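Local coordinates for protein kinectin 1 (Kinesin receptor) (Legionella pneumophila, PDB 4MU6) that is of unknown molecular function but is an effector of Legionella pneumophila, held here as its mostly helical N-terminal coiled-coil domain, at residues Glu11-Val14 and Thr15-Lys19; Thr102-Leu105 and Asn106-Thr110; Ala157-Glu160 and Arg161-Ser165; Lys206-Gln209 and Ala210-Gly213; Ser236-Lys239 and Gln240-Leu244. One frame throughout, in Å; residues are numbered along the deposited sequence.

Five short helical or near-helical pieces sample an elongated, mostly helical domain with a radius of gyration of 44 Å. Contact 3, at the start of helix 158-217, and contact 1, on helix 10-22, lie on opposite sides of the chain's centre, their own centres about 113 Å apart. Contact 2 is the break between helices 43-105 and 108-127, about 30 Å from contact 3 centre to centre. Contacts 3 and 4 share helix 158-217 yet stand about 73 Å apart between centres. Contacts 4 and 5 lie nearer the middle, centres about 26 Å apart, and both have side chains on helix 43-105. None of the five touches another.

Contact 1. Residues Glu11-Val14 and Thr15-Lys19; sequences EELV and TEHIK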
loop_
_atom_site.group_PDB
_atom_site.type_symbol
_atom_site.label_atom_id
_atom_site.label_comp_id
_atom_site.label_asym_id
_atom_site.label_seq_id
_atom_site.Cartn_x
_atom_site.Cartn_y
_atom_site.Cartn_z
ATOM N N GLU A 11 23.826 -14.672 -22.247
ATOM C CA GLU A 11 25.026 -15.027 -22.998
ATOM C C GLU A 11 25.856 -13.786 -23.298
ATOM O O GLU A 11 27.081 -13.779 -23.147
ATOM C CB GLU A 11 24.652 -15.734 -24.302
ATOM C CG GLU A 11 25.843 -16.188 -25.111
ATOM C CD GLU A 11 25.458 -17.102 -26.268
ATOM O OE1 GLU A 11 24.569 -17.971 -26.086
ATOM O OE2 GLU A 11 26.048 -16.948 -27.361
ATOM N N GLU A 12 25.180 -12.730 -23.723
ATOM C CA GLU A 12 25.850 -11.476 -24.028
ATOM C C GLU A 12 26.453 -10.830 -22.771
ATOM O O GLU A 12 27.496 -10.180 -22.838
ATOM C CB GLU A 12 24.854 -10.537 -24.695
ATOM C CG GLU A 12 25.445 -9.303 -25.305
ATOM C CD GLU A 12 24.382 -8.455 -25.963
ATOM O OE1 GLU A 12 23.320 -9.014 -26.314
ATOM O OE2 GLU A 12 24.595 -7.232 -26.114
ATOM N N LEU A 13 25.809 -11.016 -21.624
ATOM C CA LEU A 13 26.337 -10.452 -20.380
ATOM C C LEU A 13 27.626 -11.156 -19.962
ATOM O O LEU A 13 28.630 -10.510 -19.653
ATOM C CB LEU A 13 25.307 -10.528 -19.251
ATOM C CG LEU A 13 25.775 -9.999 -17.887
ATOM C CD1 LEU A 13 26.150 -8.546 -17.989
ATOM C CD2 LEU A 13 24.696 -10.175 -16.841
ATOM N N VAL A 14 27.592 -12.484 -19.953
ATOM C CA VAL A 14 28.766 -13.262 -19.571
ATOM C C VAL A 14 29.932 -12.961 -20.511
ATOM O O VAL A 14 31.073 -12.798 -20.070
ATOM C CB VAL A 14 28.446 -14.769 -19.542
ATOM C CG1 VAL A 14 29.666 -15.582 -19.135
ATOM C CG2 VAL A 14 27.281 -15.030 -18.572
ATOM N N THR A 15 29.626 -12.838 -21.798
ATOM C CA THR A 15 30.645 -12.564 -22.803
ATOM C C THR A 15 31.323 -11.228 -22.539
ATOM O O THR A 15 32.552 -11.117 -22.609
ATOM C CB THR A 15 30.045 -12.543 -24.220
ATOM O OG1 THR A 15 29.532 -13.840 -24.538
ATOM C CG2 THR A 15 31.104 -12.172 -25.240
ATOM N N GLU A 16 30.512 -10.221 -22.237
ATOM C CA GLU A 16 31.031 -8.894 -21.956
ATOM C C GLU A 16 31.979 -8.967 -20.772
ATOM O O GLU A 16 33.053 -8.371 -20.788
ATOM C CB GLU A 16 29.894 -7.922 -21.667
ATOM C CG GLU A 16 30.343 -6.475 -21.494
ATOM C CD GLU A 16 29.257 -5.586 -20.882
ATOM O OE1 GLU A 16 29.034 -4.471 -21.403
ATOM O OE2 GLU A 16 28.633 -5.995 -19.876
ATOM N N HIS A 17 31.595 -9.730 -19.755
ATOM C CA HIS A 17 32.440 -9.873 -18.574
ATOM C C HIS A 17 33.689 -10.735 -18.810
ATOM O O HIS A 17 34.726 -10.523 -18.185
ATOM C CB HIS A 17 31.628 -10.384 -17.391
ATOM C CG HIS A 17 30.721 -9.350 -16.804
ATOM N ND1 HIS A 17 30.973 -8.742 -15.594
ATOM C CD2 HIS A 17 29.574 -8.800 -17.271
ATOM C CE1 HIS A 17 30.014 -7.871 -15.335
ATOM N NE2 HIS A 17 29.152 -7.888 -16.336
ATOM N N ILE A 18 33.583 -11.716 -19.697
ATOM C CA ILE A 18 34.763 -12.484 -20.089
ATOM C C ILE A 18 35.735 -11.601 -20.855
ATOM O O ILE A 18 36.932 -11.612 -20.586
ATOM C CB ILE A 18 34.394 -13.675 -20.966
ATOM C CG1 ILE A 18 33.684 -14.726 -20.125
ATOM C CG2 ILE A 18 35.650 -14.280 -21.636
ATOM C CD1 ILE A 18 32.981 -15.748 -20.961
ATOM N N LYS A 19 35.214 -10.840 -21.813
ATOM C CA LYS A 19 36.054 -9.948 -22.602
ATOM C C LYS A 19 36.782 -8.936 -21.716
ATOM O O LYS A 19 37.974 -8.672 -21.910
ATOM C CB LYS A 19 35.224 -9.239 -23.675
ATOM C CG LYS A 19 34.832 -10.119 -24.861
ATOM C CD LYS A 19 34.081 -9.306 -25.894
ATOM C CE LYS A 19 33.808 -10.110 -27.144
ATOM N NZ LYS A 19 33.767 -9.220 -28.343
#
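T15 grips the carbonyl oxygen of E11 twice, once through its backbone N and once through its hydroxyl. The OG1 of T15 donates to E11 O at 2.8 Å from above the carbonyl plane, while T15 N arrives at 3.0 Å from the opposite face of that plane. The hydroxyl reaches back because chi1 of -64° sets OG1 beside the backbone N. This is the familiar way in which a helical threonine returns its hydroxyl proton to the preceding turn. The bonds from E16 to E12, H17 to L13 and I18 to V14 continue the i to i+4 pattern, the last at 2.8 Å from I18 N to V14 O.

Beyond the backbone, L13 and H17 run side by side in the same direction. The CD1 methyl of L13 touches the CD2-NE2 side of the imidazole, 3.5 Å from NE2 of H17, and L13 O lies in the ring plane at its edge, 3.1 Å from H17 CD2. A second pair is purely apolar: CG1 of V14 meets CD1 of I18 at 3.8 Å.

The two side-chain pairs serve different neighbours. L13 and H17 pack on V49 and T52 of helix 43-105, where H17 ND1 also hydrogen-bonds S48 OG; V14 contacts A255, and T15 and I18 contact L262, so helix 10-22 bridges helices 43-105 and 227-273.

Contact 2. Residues Thr102-Leu105 and Asn106-Thr110; sequences TREL and NHIPT
N106 N donates to T102 O at 3.0 Å, a straight helical bond (159°) to the last turn of helix 43-105. The next backbone bonds are less regular. H107 N turns to E104 O, three residues back, at 2.9 Å. I108 N has weak bonds to two acceptors, E104 O at 3.1 Å and L105 O at 3.4 Å.

Among the side chains, T102 and N106 lie alongside one another, with CG2 of T102 3.6 Å from ND2 of N106. The hydroxyl of T102 is engaged with K98 O instead. Apolar contact comes from I108, whose CD1 approaches E104 CG at 4.1 Å and L105 CD2 at 4.3 Å. A chi1 of -63° carries CG1 of I108 back over E104 O. P109, in the first turn of helix 108-127, sets its CD 3.3 Å from L105 O.

Having no N-H, P109 cannot donate to L105 O, the acceptor four residues before it, and its ring carbon occupies that approach. The missing N-H is consistent with the interrupted bonding between helices 43-105 and 108-127, while E104, L105 and I108 keep both sides of the break against helix 158-217, with E104 OE1 bonded to N183.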
loop_
_atom_site.group_PDB
_atom_site.type_symbol
_atom_site.label_atom_id
_atom_site.label_comp_id
_atom_site.label_asym_id
_atom_site.label_seq_id
_atom_site.Cartn_x
_atom_site.Cartn_y
_atom_site.Cartn_z
ATOM N N THR A 102 -33.402 21.283 19.391
ATOM C CA THR A 102 -33.115 22.037 20.598
ATOM C C THR A 102 -34.069 23.206 20.704
ATOM O O THR A 102 -34.496 23.560 21.789
ATOM C CB THR A 102 -31.671 22.533 20.592
ATOM O OG1 THR A 102 -30.791 21.400 20.527
ATOM C CG2 THR A 102 -31.360 23.347 21.842
ATOM N N ARG A 103 -34.406 23.799 19.564
ATOM C CA ARG A 103 -35.369 24.880 19.556
ATOM C C ARG A 103 -36.711 24.339 20.047
ATOM O O ARG A 103 -37.376 24.975 20.860
ATOM C CB ARG A 103 -35.477 25.490 18.156
ATOM C CG ARG A 103 -36.531 26.569 18.000
ATOM C CD ARG A 103 -36.511 27.151 16.590
ATOM N NE ARG A 103 -35.194 27.701 16.274
ATOM C CZ ARG A 103 -34.421 27.284 15.276
ATOM N NH1 ARG A 103 -34.829 26.317 14.456
ATOM N NH2 ARG A 103 -33.242 27.850 15.087
ATOM N N GLU A 104 -37.093 23.144 19.599
ATOM C CA GLU A 104 -38.352 22.559 20.071
ATOM C C GLU A 104 -38.321 22.226 21.570
ATOM O O GLU A 104 -39.252 22.559 22.316
ATOM C CB GLU A 104 -38.717 21.322 19.257
ATOM C CG GLU A 104 -40.026 20.684 19.695
ATOM C CD GLU A 104 -40.562 19.709 18.664
ATOM O OE1 GLU A 104 -39.740 19.046 17.987
ATOM O OE2 GLU A 104 -41.803 19.624 18.517
ATOM N N LEU A 105 -37.238 21.591 22.007
ATOM C CA LEU A 105 -37.049 21.238 23.413
ATOM C C LEU A 105 -37.166 22.427 24.358
ATOM O O LEU A 105 -37.761 22.311 25.430
ATOM C CB LEU A 105 -35.686 20.584 23.623
ATOM C CG LEU A 105 -35.598 19.064 23.569
ATOM C CD1 LEU A 105 -34.189 18.638 23.914
ATOM C CD2 LEU A 105 -36.590 18.423 24.523
ATOM N N ASN A 106 -36.586 23.563 23.974
ATOM C CA ASN A 106 -36.661 24.768 24.807
ATOM C C ASN A 106 -38.068 25.354 24.875
ATOM O O ASN A 106 -38.332 26.249 25.678
ATOM C CB ASN A 106 -35.678 25.842 24.322
ATOM C CG ASN A 106 -34.239 25.382 24.387
ATOM O OD1 ASN A 106 -33.866 24.594 25.256
ATOM N ND2 ASN A 106 -33.423 25.858 23.458
ATOM N N HIS A 107 -38.975 24.853 24.039
ATOM C CA HIS A 107 -40.342 25.368 24.028
ATOM C C HIS A 107 -41.357 24.422 24.673
ATOM O O HIS A 107 -42.444 24.840 25.071
ATOM C CB HIS A 107 -40.779 25.743 22.610
ATOM C CG HIS A 107 -42.118 26.419 22.555
ATOM N ND1 HIS A 107 -42.446 27.487 23.365
ATOM C CD2 HIS A 107 -43.214 26.171 21.795
ATOM C CE1 HIS A 107 -43.683 27.873 23.101
ATOM N NE2 HIS A 107 -44.172 27.089 22.154
ATOM N N ILE A 108 -40.999 23.148 24.785
ATOM C CA ILE A 108 -41.910 22.139 25.340
ATOM C C ILE A 108 -42.428 22.402 26.786
ATOM O O ILE A 108 -43.619 22.236 27.044
ATOM C CB ILE A 108 -41.331 20.714 25.180
ATOM C CG1 ILE A 108 -41.193 20.378 23.695
ATOM C CG2 ILE A 108 -42.206 19.686 25.880
ATOM C CD1 ILE A 108 -40.678 18.986 23.415
ATOM N N PRO A 109 -41.546 22.814 27.723
ATOM C CA PRO A 109 -42.027 23.196 29.063
ATOM C C PRO A 109 -43.070 24.311 29.037
ATOM O O PRO A 109 -44.008 24.289 29.827
ATOM C CB PRO A 109 -40.762 23.700 29.754
ATOM C CG PRO A 109 -39.673 22.949 29.095
ATOM C CD PRO A 109 -40.073 22.795 27.667
ATOM N N THR A 110 -42.912 25.271 28.135
ATOM C CA THR A 110 -43.932 26.303 27.960
ATOM C C THR A 110 -45.277 25.723 27.487
ATOM O O THR A 110 -46.332 26.045 28.041
ATOM C CB THR A 110 -43.450 27.384 27.000
ATOM O OG1 THR A 110 -42.358 28.076 27.609
ATOM C CG2 THR A 110 -44.564 28.375 26.678
#

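Contact 3. Residues Ala157-Glu160 and Arg161-Ser165; sequences ASIE and RLQRS
R161 opens the second segment by closing the first turn of its helix: its N donates to A157 O at 2.9 Å, and A157 occupies the N-cap position. Its side chain then doubles back toward the helix start. A chi1 of 73° places CG between the backbone N and the carbonyl carbon, and from there the chain runs extended to NE. The guanidinium thus comes to lie with one face over S158 CA, offset toward the rim, and NH1 3.5 Å from A157 C. At L162 the helical bond to S158 O is weak, at 3.4 Å from N to O, and CG of L162 rests 3.5 Å from the same oxygen.

Q163 lies alongside I159, pointing the same way; its amide carbon CD is 4.0 Å from I159 CG2, and OE1 bends in to 3.4 Å from E160 CA. R164 follows, bent at chi3 (-64°) so that its guanidinium turns back above E160, with E160 O over the centre of one face. Its NH1 makes a long salt bridge of 4.0 Å to E160 OE2, and the two flat groups stand 71° apart.

L162 packs on L122, K125 and L126 of helix 108-127, and S158 and I159 meet L129. This is the N-terminal turn of helix 158-217, which runs antiparallel to helix 108-127, consistent with the antiparallel pairing of a coiled-coil domain.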
loop_
_atom_site.group_PDB
_atom_site.type_symbol
_atom_site.label_atom_id
_atom_site.label_comp_id
_atom_site.label_asym_id
_atom_site.label_seq_id
_atom_site.Cartn_x
_atom_site.Cartn_y
_atom_site.Cartn_z
ATOM N N ALA A 157 -74.401 16.907 26.520
ATOM C CA ALA A 157 -74.038 18.231 25.979
ATOM C C ALA A 157 -72.906 18.982 26.679
ATOM O O ALA A 157 -71.732 18.688 26.447
ATOM C CB ALA A 157 -75.270 19.131 25.766
ATOM N N SER A 158 -73.278 19.954 27.510
ATOM C CA SER A 158 -72.329 20.727 28.304
ATOM C C SER A 158 -71.296 19.831 28.980
ATOM O O SER A 158 -70.093 20.098 28.921
ATOM C CB SER A 158 -73.070 21.555 29.359
ATOM O OG SER A 158 -74.057 22.384 28.766
ATOM N N ILE A 159 -71.766 18.759 29.609
ATOM C CA ILE A 159 -70.870 17.826 30.279
ATOM C C ILE A 159 -69.996 17.027 29.297
ATOM O O ILE A 159 -68.787 16.924 29.484
ATOM C CB ILE A 159 -71.638 16.880 31.215
ATOM C CG1 ILE A 159 -72.245 17.676 32.376
ATOM C CG2 ILE A 159 -70.723 15.788 31.735
ATOM C CD1 ILE A 159 -73.192 16.882 33.247
ATOM N N GLU A 160 -70.601 16.487 28.247
ATOM C CA GLU A 160 -69.863 15.637 27.319
ATOM C C GLU A 160 -68.784 16.382 26.531
ATOM O O GLU A 160 -67.713 15.832 26.280
ATOM C CB GLU A 160 -70.812 14.886 26.378
ATOM C CG GLU A 160 -71.720 13.881 27.098
ATOM C CD GLU A 160 -72.380 12.877 26.156
ATOM O OE1 GLU A 160 -73.384 12.254 26.569
ATOM O OE2 GLU A 160 -71.892 12.701 25.013
ATOM N N ARG A 161 -69.048 17.628 26.151
ATOM C CA ARG A 161 -68.068 18.355 25.350
ATOM C C ARG A 161 -66.920 18.939 26.190
ATOM O O ARG A 161 -65.820 19.154 25.677
ATOM C CB ARG A 161 -68.722 19.404 24.446
ATOM C CG ARG A 161 -69.246 20.622 25.160
ATOM C CD ARG A 161 -69.823 21.621 24.166
ATOM N NE ARG A 161 -70.367 22.798 24.838
ATOM C CZ ARG A 161 -71.645 22.945 25.173
ATOM N NH1 ARG A 161 -72.525 21.990 24.894
ATOM N NH2 ARG A 161 -72.045 24.052 25.784
ATOM N N LEU A 162 -67.170 19.178 27.477
ATOM C CA LEU A 162 -66.081 19.474 28.406
ATOM C C LEU A 162 -65.200 18.236 28.565
ATOM O O LEU A 162 -63.974 18.348 28.649
ATOM C CB LEU A 162 -66.612 19.889 29.775
ATOM C CG LEU A 162 -66.973 21.363 29.936
ATOM C CD1 LEU A 162 -67.523 21.620 31.331
ATOM C CD2 LEU A 162 -65.752 22.234 29.669
ATOM N N GLN A 163 -65.831 17.064 28.616
ATOM C CA GLN A 163 -65.102 15.806 28.769
ATOM C C GLN A 163 -64.177 15.568 27.575
ATOM O O GLN A 163 -63.052 15.083 27.732
ATOM C CB GLN A 163 -66.072 14.629 28.914
ATOM C CG GLN A 163 -66.760 14.532 30.279
ATOM C CD GLN A 163 -67.818 13.426 30.336
ATOM O OE1 GLN A 163 -68.603 13.244 29.397
ATOM N NE2 GLN A 163 -67.836 12.679 31.439
ATOM N N ARG A 164 -64.668 15.898 26.383
ATOM C CA ARG A 164 -63.907 15.693 25.162
ATOM C C ARG A 164 -62.745 16.672 25.102
ATOM O O ARG A 164 -61.648 16.311 24.671
ATOM C CB ARG A 164 -64.797 15.816 23.922
ATOM C CG ARG A 164 -65.606 14.556 23.615
ATOM C CD ARG A 164 -66.325 14.645 22.267
ATOM N NE ARG A 164 -67.327 15.708 22.250
ATOM C CZ ARG A 164 -68.629 15.524 22.473
ATOM N NH1 ARG A 164 -69.102 14.307 22.724
ATOM N NH2 ARG A 164 -69.459 16.559 22.439
ATOM N N SER A 165 -62.987 17.903 25.549
ATOM C CA SER A 165 -61.934 18.913 25.618
ATOM C C SER A 165 -60.850 18.477 26.583
ATOM O O SER A 165 -59.657 18.569 26.269
ATOM C CB SER A 165 -62.498 20.260 26.042
ATOM O OG SER A 165 -63.244 20.826 24.987
#

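Contact 4. Residues Lys206-Gln209 and Ala210-Gly213; sequences KRAQ and ARIG
The backbone is regular helix at first, with A210 N donating to K206 O and R211 N donating to R207 O, but I212 N bonds only weakly, to A208 O at 3.5 Å and to Q209 O at 3.1 Å. R211 dominates the side chains. With chi1 at -68° its CG lies against R207 O, 3.3 Å away, and the chain then extends to NE and folds the guanidinium back along the preceding turn, one face over R207 O. NH1 comes to 3.5 Å from A208 CA.

This is the part of helix 158-217 that packs along helix 43-105 in the elongated LegC3 N-terminal coiled-coil domain. R207 and R211, one turn apart, both reach D80 of that helix: NH2 of each forms a salt bridge, R207 with OD1 and R211 with OD2. The shared carboxylate would offset the proximity of the two positive groups. R211 is buried and also touches Y73, Q76 and L77.

Next to it, A210 sets its CB 3.4 Å from R207 O and packs against D220, S223 and T224 of the following loop, and R211 also reaches T224. I212 rests CB 3.3 Å from Q209 O.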
loop_
_atom_site.group_PDB
_atom_site.type_symbol
_atom_site.label_atom_id
_atom_site.label_comp_id
_atom_site.label_asym_id
_atom_site.label_seq_id
_atom_site.Cartn_x
_atom_site.Cartn_y
_atom_site.Cartn_z
ATOM N N LYS A 206 -3.720 11.996 10.668
ATOM C CA LYS A 206 -2.515 11.188 10.857
ATOM C C LYS A 206 -1.944 10.698 9.512
ATOM O O LYS A 206 -0.730 10.719 9.299
ATOM C CB LYS A 206 -2.803 10.006 11.796
ATOM C CG LYS A 206 -2.967 10.401 13.281
ATOM C CD LYS A 206 -3.820 9.359 14.037
ATOM C CE LYS A 206 -3.582 9.388 15.543
ATOM N NZ LYS A 206 -4.475 8.414 16.260
ATOM N N ARG A 207 -2.817 10.265 8.602
ATOM C CA ARG A 207 -2.344 9.832 7.291
ATOM C C ARG A 207 -1.758 11.019 6.514
ATOM O O ARG A 207 -0.735 10.881 5.845
ATOM C CB ARG A 207 -3.428 9.093 6.489
ATOM C CG ARG A 207 -3.807 7.731 7.099
ATOM C CD ARG A 207 -4.654 6.877 6.171
ATOM N NE ARG A 207 -6.015 7.358 5.986
ATOM C CZ ARG A 207 -7.038 6.987 6.755
ATOM N NH1 ARG A 207 -6.830 6.147 7.767
ATOM N NH2 ARG A 207 -8.265 7.448 6.514
ATOM N N ALA A 208 -2.406 12.175 6.628
ATOM C CA ALA A 208 -1.944 13.386 5.984
ATOM C C ALA A 208 -0.588 13.832 6.539
ATOM O O ALA A 208 0.245 14.374 5.816
ATOM C CB ALA A 208 -2.977 14.491 6.127
ATOM N N GLN A 209 -0.362 13.595 7.822
ATOM C CA GLN A 209 0.940 13.890 8.392
ATOM C C GLN A 209 2.004 12.986 7.758
ATOM O O GLN A 209 3.103 13.446 7.393
ATOM C CB GLN A 209 0.916 13.681 9.899
ATOM C CG GLN A 209 2.238 14.006 10.579
ATOM C CD GLN A 209 2.428 15.495 10.822
ATOM O OE1 GLN A 209 1.579 16.310 10.456
ATOM N NE2 GLN A 209 3.548 15.857 11.444
ATOM N N ALA A 210 1.670 11.701 7.620
ATOM C CA ALA A 210 2.603 10.735 7.045
ATOM C C ALA A 210 2.946 11.114 5.617
ATOM O O ALA A 210 4.068 10.884 5.158
ATOM C CB ALA A 210 2.022 9.325 7.083
ATOM N N ARG A 211 1.978 11.681 4.906
ATOM C CA ARG A 211 2.217 12.063 3.522
ATOM C C ARG A 211 3.304 13.128 3.406
ATOM O O ARG A 211 4.076 13.118 2.447
ATOM C CB ARG A 211 0.927 12.493 2.815
ATOM C CG ARG A 211 -0.057 11.338 2.608
ATOM C CD ARG A 211 -1.227 11.735 1.716
ATOM N NE ARG A 211 -2.251 10.703 1.735
ATOM C CZ ARG A 211 -3.331 10.714 2.514
ATOM N NH1 ARG A 211 -3.574 11.727 3.338
ATOM N NH2 ARG A 211 -4.181 9.710 2.461
ATOM N N ILE A 212 3.374 14.030 4.386
ATOM C CA ILE A 212 4.436 15.033 4.415
ATOM C C ILE A 212 5.809 14.362 4.436
ATOM O O ILE A 212 6.705 14.761 3.722
ATOM C CB ILE A 212 4.319 15.954 5.650
ATOM C CG1 ILE A 212 3.016 16.771 5.605
ATOM C CG2 ILE A 212 5.537 16.845 5.752
ATOM C CD1 ILE A 212 2.971 17.795 4.476
ATOM N N GLY A 213 5.966 13.337 5.264
ATOM C CA GLY A 213 7.219 12.614 5.336
ATOM C C GLY A 213 7.477 11.830 4.060
ATOM O O GLY A 213 8.578 11.877 3.507
#

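Contact 5. Residues Ser236-Lys239 and Gln240-Leu244; sequences SIQK and QHHAL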
loop_
_atom_site.group_PDB
_atom_site.type_symbol
_atom_site.label_atom_id
_atom_site.label_comp_id
_atom_site.label_asym_id
_atom_site.label_seq_id
_atom_site.Cartn_x
_atom_site.Cartn_y
_atom_site.Cartn_z
ATOM N N SER A 236 1.146 -7.263 -2.728
ATOM C CA SER A 236 1.554 -7.009 -4.094
ATOM C C SER A 236 3.070 -6.852 -4.175
ATOM O O SER A 236 3.684 -7.298 -5.133
ATOM C CB SER A 236 0.845 -5.772 -4.654
ATOM O OG SER A 236 1.164 -4.621 -3.892
ATOM N N ILE A 237 3.675 -6.244 -3.158
ATOM C CA ILE A 237 5.118 -6.076 -3.164
ATOM C C ILE A 237 5.805 -7.391 -2.883
ATOM O O ILE A 237 6.778 -7.735 -3.546
ATOM C CB ILE A 237 5.593 -5.028 -2.154
ATOM C CG1 ILE A 237 5.206 -3.630 -2.634
ATOM C CG2 ILE A 237 7.100 -5.126 -1.961
ATOM C CD1 ILE A 237 5.752 -2.523 -1.763
ATOM N N GLN A 238 5.290 -8.136 -1.910
ATOM C CA GLN A 238 5.864 -9.441 -1.578
ATOM C C GLN A 238 5.875 -10.393 -2.774
ATOM O O GLN A 238 6.866 -11.089 -3.011
ATOM C CB GLN A 238 5.109 -10.085 -0.425
ATOM C CG GLN A 238 5.341 -11.586 -0.277
ATOM C CD GLN A 238 4.367 -12.227 0.713
ATOM O OE1 GLN A 238 4.779 -12.868 1.686
ATOM N NE2 GLN A 238 3.067 -12.054 0.463
ATOM N N LYS A 239 4.774 -10.431 -3.519
ATOM C CA LYS A 239 4.702 -11.294 -4.696
ATOM C C LYS A 239 5.746 -10.892 -5.747
ATOM O O LYS A 239 6.439 -11.741 -6.300
ATOM C CB LYS A 239 3.298 -11.269 -5.303
ATOM C CG LYS A 239 2.257 -11.962 -4.451
ATOM C CD LYS A 239 2.568 -13.445 -4.341
ATOM C CE LYS A 239 1.404 -14.196 -3.725
ATOM N NZ LYS A 239 1.588 -15.666 -3.747
ATOM N N GLN A 240 5.846 -9.593 -6.008
ATOM C CA GLN A 240 6.778 -9.067 -7.004
ATOM C C GLN A 240 8.237 -9.276 -6.595
ATOM O O GLN A 240 9.077 -9.636 -7.421
ATOM C CB GLN A 240 6.489 -7.585 -7.281
ATOM C CG GLN A 240 5.198 -7.340 -8.082
ATOM C CD GLN A 240 5.329 -7.764 -9.532
ATOM O OE1 GLN A 240 6.411 -7.668 -10.110
ATOM N NE2 GLN A 240 4.231 -8.240 -10.130
ATOM N N HIS A 241 8.544 -9.070 -5.322
ATOM C CA HIS A 241 9.927 -9.221 -4.883
ATOM C C HIS A 241 10.382 -10.676 -4.895
ATOM O O HIS A 241 11.510 -10.970 -5.319
ATOM C CB HIS A 241 10.169 -8.563 -3.517
ATOM C CG HIS A 241 10.282 -7.068 -3.583
ATOM N ND1 HIS A 241 10.663 -6.299 -2.503
ATOM C CD2 HIS A 241 10.050 -6.200 -4.597
ATOM C CE1 HIS A 241 10.659 -5.025 -2.848
ATOM N NE2 HIS A 241 10.290 -4.938 -4.113
ATOM N N HIS A 242 9.517 -11.581 -4.442
ATOM C CA HIS A 242 9.823 -13.012 -4.495
ATOM C C HIS A 242 10.074 -13.439 -5.932
ATOM O O HIS A 242 11.019 -14.170 -6.208
ATOM C CB HIS A 242 8.695 -13.863 -3.907
ATOM C CG HIS A 242 8.642 -13.849 -2.409
ATOM N ND1 HIS A 242 9.775 -13.841 -1.623
ATOM C CD2 HIS A 242 7.591 -13.831 -1.554
ATOM C CE1 HIS A 242 9.424 -13.822 -0.348
ATOM N NE2 HIS A 242 8.104 -13.815 -0.279
ATOM N N ALA A 243 9.218 -12.979 -6.835
ATOM C CA ALA A 243 9.353 -13.317 -8.244
ATOM C C ALA A 243 10.692 -12.834 -8.825
ATOM O O ALA A 243 11.398 -13.606 -9.457
ATOM C CB ALA A 243 8.188 -12.771 -9.042
ATOM N N LEU A 244 11.040 -11.567 -8.597
ATOM C CA LEU A 244 12.288 -11.012 -9.112
ATOM C C LEU A 244 13.509 -11.679 -8.461
ATOM O O LEU A 244 14.528 -11.907 -9.123
ATOM C CB LEU A 244 12.335 -9.490 -8.913
ATOM C CG LEU A 244 11.320 -8.667 -9.718
ATOM C CD1 LEU A 244 11.258 -7.246 -9.203
ATOM C CD2 LEU A 244 11.636 -8.685 -11.221
#
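I237 lays its CG2 methyl over the imidazole of H241, one turn further along helix 227-273, in a CH-pi contact within the long antiparallel helical packing of this coiled-coil domain. The methyl stands over the centre of the ring, 3.7 Å from CE1 of H241, and its direction from the centroid is only 12° off the ring normal. Both first torsions contribute. In I237 CG2 is set anti to the backbone N, directed onward along the helix; in H241 a chi1 of -77° swings the ring back beside its own N, so the two side chains run together. The outer nitrogen of the ring, NE2, is bonded to K61 O of helix 43-105, a bond consistent with holding the ring in this rotation, its face to the methyl. I237 itself also packs on K65 and L68 of that helix.

One residue on, the second histidine meets a different kind of neighbour. Q238 has an extended chain, and its CG comes obliquely to the CD2-NE2 side of the H242 ring, 3.4 Å from CD2 and 3.6 Å from NE2. The amide and ring planes are 34° apart, and the two side chains cross at a slant. Here the contact is with aliphatic carbon, and the glutamine amide stays at a longer distance.

Q240 leads its amide away from the preceding turn, yet its CG still lies 3.3 Å from S236 O. Underneath, the helical bonds run regularly, the shortest being H241 N to I237 O at 2.8 Å.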